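Local atomic coordinates of glycosylation Associate Protein 2 (Streptococcus agalactiae serotype V, PDB entry 6OYC), a protein that probably takes part, within the Gap123 complex, in glycosylation and secretion of a serine-rich adhesin through the accessory Sec system. Residues 166-171 / 197-202. Numbering follows the deposited sequence.
Sequences ENYSFL and DIDIRL
The Tyr168 ring carries Arg201 on one face. Arg201 CB sits over this face in a CH-pi contact, 4.0 Å from the ring centroid and 23° off the ring normal. At the ring edge, in its plane, lies the backbone N of Ile200. Asp199 O approaches Tyr168 CE1 obliquely at 3.5 Å. The Arg201 guanidinium has Tyr168 CD2 over one face, near its rim. The two planes are 42° apart, which is too tilted for a parallel stack. The closest atoms here are Arg201 NH2 and Tyr168 CE2, at 3.2 Å. Arg201 starts with CG anti to its own N (chi1 173°) and bends at chi3, which brings the guanidinium over the CD2-CE2 rim of the same ring face. A salt bridge from Arg201 NH2 to Glu222 anchors that group. The tyrosine hydroxyl ends beside Asp199, with Tyr168 OH 3.3 Å from Asp199 CB. Strand 238-247 lies between strands 168-180 and 198-208, and Tyr168 and Asp199 both touch its Lys247. Tyr168 thus reaches across the intervening strand to pack on the backbone and side chains of 198-208, on one face of a five-stranded antiparallel sheet in the beta-rich part of this accessory Sec system protein.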
ATOM      1  N   GLU B 166       9.953  -3.063  37.868  1.00 36.75           N
ATOM      2  CA  GLU B 166      11.081  -2.150  37.971  1.00 40.92           C
ATOM      3  C   GLU B 166      12.098  -2.353  36.847  1.00 38.30           C
ATOM      4  O   GLU B 166      12.762  -1.390  36.434  1.00 39.47           O
ATOM      5  CB  GLU B 166      11.727  -2.322  39.347  1.00 44.00           C
ATOM      6  CG  GLU B 166      10.692  -2.361  40.481  1.00 49.11           C
ATOM      7  CD  GLU B 166      10.294  -3.790  40.901  1.00 49.62           C
ATOM      8  OE1 GLU B 166      10.676  -4.227  42.010  1.00 53.98           O
ATOM      9  OE2 GLU B 166       9.601  -4.486  40.132  1.00 50.19           O
ATOM     10  N   ASN B 167      12.240  -3.580  36.355  1.00 35.50           N
ATOM     11  CA  ASN B 167      12.994  -3.912  35.153  1.00 35.41           C
ATOM     12  C   ASN B 167      12.040  -4.501  34.124  1.00 38.13           C
ATOM     13  O   ASN B 167      10.888  -4.823  34.424  1.00 34.34           O
ATOM     14  CB  ASN B 167      14.119  -4.908  35.449  1.00 36.13           C
ATOM     15  CG  ASN B 167      15.022  -4.445  36.588  1.00 42.94           C
ATOM     16  OD1 ASN B 167      15.750  -3.470  36.456  1.00 42.29           O
ATOM     17  ND2 ASN B 167      14.970  -5.147  37.714  1.00 43.50           N
ATOM     18  N   TYR B 168      12.527  -4.647  32.897  1.00 37.14           N
ATOM     19  CA  TYR B 168      11.699  -5.240  31.862  1.00 35.34           C
ATOM     20  C   TYR B 168      11.150  -6.572  32.348  1.00 36.48           C
ATOM     21  O   TYR B 168      11.894  -7.421  32.844  1.00 36.95           O
ATOM     22  CB  TYR B 168      12.501  -5.412  30.572  1.00 33.79           C
ATOM     23  CG  TYR B 168      12.552  -4.152  29.716  1.00 38.63           C
ATOM     24  CD1 TYR B 168      11.395  -3.611  29.145  1.00 36.16           C
ATOM     25  CD2 TYR B 168      13.764  -3.516  29.465  1.00 40.44           C
ATOM     26  CE1 TYR B 168      11.456  -2.462  28.352  1.00 34.70           C
ATOM     27  CE2 TYR B 168      13.836  -2.394  28.692  1.00 39.89           C
ATOM     28  CZ  TYR B 168      12.692  -1.864  28.141  1.00 39.43           C
ATOM     29  OH  TYR B 168      12.824  -0.733  27.389  1.00 42.42           O
ATOM     30  N   SER B 169       9.832  -6.726  32.251  1.00 36.86           N
ATOM     31  CA  SER B 169       9.144  -7.894  32.788  1.00 33.52           C
ATOM     32  C   SER B 169       8.167  -8.424  31.761  1.00 30.96           C
ATOM     33  O   SER B 169       7.411  -7.647  31.164  1.00 28.13           O
ATOM     34  CB  SER B 169       8.370  -7.566  34.063  1.00 29.16           C
ATOM     35  OG  SER B 169       9.262  -7.170  35.069  1.00 40.31           O
ATOM     36  N   PHE B 170       8.166  -9.748  31.593  1.00 27.29           N
ATOM     37  CA  PHE B 170       7.274 -10.377  30.631  1.00 30.04           C
ATOM     38  C   PHE B 170       5.844  -9.925  30.874  1.00 30.16           C
ATOM     39  O   PHE B 170       5.342  -9.984  31.997  1.00 34.16           O
ATOM     40  CB  PHE B 170       7.368 -11.904  30.716  1.00 29.16           C
ATOM     41  CG  PHE B 170       6.386 -12.618  29.822  1.00 30.75           C
ATOM     42  CD1 PHE B 170       6.512 -12.551  28.439  1.00 27.81           C
ATOM     43  CD2 PHE B 170       5.332 -13.349  30.361  1.00 30.94           C
ATOM     44  CE1 PHE B 170       5.618 -13.213  27.599  1.00 26.67           C
ATOM     45  CE2 PHE B 170       4.429 -14.022  29.530  1.00 28.49           C
ATOM     46  CZ  PHE B 170       4.575 -13.945  28.143  1.00 30.52           C
ATOM     47  N   LEU B 171       5.202  -9.437  29.824  1.00 27.44           N
ATOM     48  CA  LEU B 171       3.821  -8.994  29.929  1.00 29.83           C
ATOM     49  C   LEU B 171       2.858  -9.859  29.128  1.00 32.09           C
ATOM     50  O   LEU B 171       1.784 -10.207  29.637  1.00 34.00           O
ATOM     51  CB  LEU B 171       3.692  -7.537  29.479  1.00 30.98           C
ATOM     52  CG  LEU B 171       2.242  -7.037  29.462  1.00 32.06           C
ATOM     53  CD1 LEU B 171       1.612  -7.122  30.857  1.00 25.51           C
ATOM     54  CD2 LEU B 171       2.179  -5.634  28.920  1.00 34.92           C
ATOM     55  N   ASP B 197       5.220   6.690  32.241  1.00 43.97           N
ATOM     56  CA  ASP B 197       6.622   6.263  32.237  1.00 47.82           C
ATOM     57  C   ASP B 197       6.702   4.746  32.048  1.00 46.68           C
ATOM     58  O   ASP B 197       7.028   3.979  32.957  1.00 43.06           O
ATOM     59  CB  ASP B 197       7.316   6.700  33.521  1.00 51.46           C
ATOM     60  CG  ASP B 197       6.960   8.114  33.915  1.00 61.58           C
ATOM     61  OD1 ASP B 197       7.277   9.055  33.148  1.00 61.26           O
ATOM     62  OD2 ASP B 197       6.344   8.279  34.992  1.00 68.11           O
ATOM     63  N   ILE B 198       6.380   4.318  30.831  1.00 43.75           N
ATOM     64  CA  ILE B 198       6.419   2.912  30.457  1.00 45.50           C
ATOM     65  C   ILE B 198       7.446   2.734  29.360  1.00 43.24           C
ATOM     66  O   ILE B 198       7.511   3.531  28.423  1.00 40.48           O
ATOM     67  CB  ILE B 198       5.066   2.390  29.955  1.00 44.62           C
ATOM     68  CG1 ILE B 198       3.976   2.680  30.955  1.00 44.41           C
ATOM     69  CG2 ILE B 198       5.149   0.880  29.691  1.00 41.79           C
ATOM     70  CD1 ILE B 198       2.829   1.720  30.788  1.00 49.58           C
ATOM     71  N   ASP B 199       8.221   1.676  29.459  1.00 40.43           N
ATOM     72  CA  ASP B 199       9.038   1.229  28.351  1.00 38.49           C
ATOM     73  C   ASP B 199       8.578  -0.174  27.990  1.00 37.88           C
ATOM     74  O   ASP B 199       8.276  -0.981  28.874  1.00 36.62           O
ATOM     75  CB  ASP B 199      10.529   1.265  28.720  1.00 45.90           C
ATOM     76  CG  ASP B 199      11.049   2.694  28.952  1.00 52.34           C
ATOM     77  OD1 ASP B 199      10.305   3.666  28.696  1.00 50.86           O
ATOM     78  OD2 ASP B 199      12.213   2.850  29.379  1.00 60.89           O
ATOM     79  N   ILE B 200       8.473  -0.451  26.701  1.00 35.43           N
ATOM     80  CA  ILE B 200       8.144  -1.793  26.248  1.00 34.76           C
ATOM     81  C   ILE B 200       9.259  -2.294  25.342  1.00 40.20           C
ATOM     82  O   ILE B 200       9.894  -1.524  24.610  1.00 37.54           O
ATOM     83  CB  ILE B 200       6.779  -1.868  25.528  1.00 34.18           C
ATOM     84  CG1 ILE B 200       6.774  -0.989  24.289  1.00 39.51           C
ATOM     85  CG2 ILE B 200       5.642  -1.472  26.466  1.00 35.51           C
ATOM     86  CD1 ILE B 200       5.521  -1.145  23.459  1.00 40.44           C
ATOM     87  N   ARG B 201       9.492  -3.609  25.409  1.00 37.18           N
ATOM     88  CA  ARG B 201      10.477  -4.305  24.596  1.00 37.03           C
ATOM     89  C   ARG B 201       9.839  -5.517  23.923  1.00 35.47           C
ATOM     90  O   ARG B 201       9.188  -6.340  24.576  1.00 33.43           O
ATOM     91  CB  ARG B 201      11.682  -4.754  25.428  1.00 34.73           C
ATOM     92  CG  ARG B 201      12.626  -5.642  24.617  1.00 39.16           C
ATOM     93  CD  ARG B 201      13.764  -6.210  25.450  1.00 37.94           C
ATOM     94  NE  ARG B 201      14.668  -5.155  25.889  1.00 38.91           N
ATOM     95  CZ  ARG B 201      15.378  -5.178  27.012  1.00 41.22           C
ATOM     96  NH1 ARG B 201      15.317  -6.215  27.839  1.00 40.46           N
ATOM     97  NH2 ARG B 201      16.153  -4.148  27.304  1.00 43.21           N
ATOM     98  N   LEU B 202      10.057  -5.639  22.626  1.00 34.65           N
ATOM     99  CA  LEU B 202       9.603  -6.778  21.849  1.00 33.75           C
ATOM    100  C   LEU B 202      10.772  -7.733  21.645  1.00 32.50           C
ATOM    101  O   LEU B 202      11.828  -7.321  21.160  1.00 33.98           O
ATOM    102  CB  LEU B 202       9.070  -6.296  20.502  1.00 35.90           C
ATOM    103  CG  LEU B 202       7.916  -7.018  19.837  1.00 36.20           C
ATOM    104  CD1 LEU B 202       6.714  -7.066  20.774  1.00 29.25           C
ATOM    105  CD2 LEU B 202       7.584  -6.299  18.547  1.00 34.88           C
TER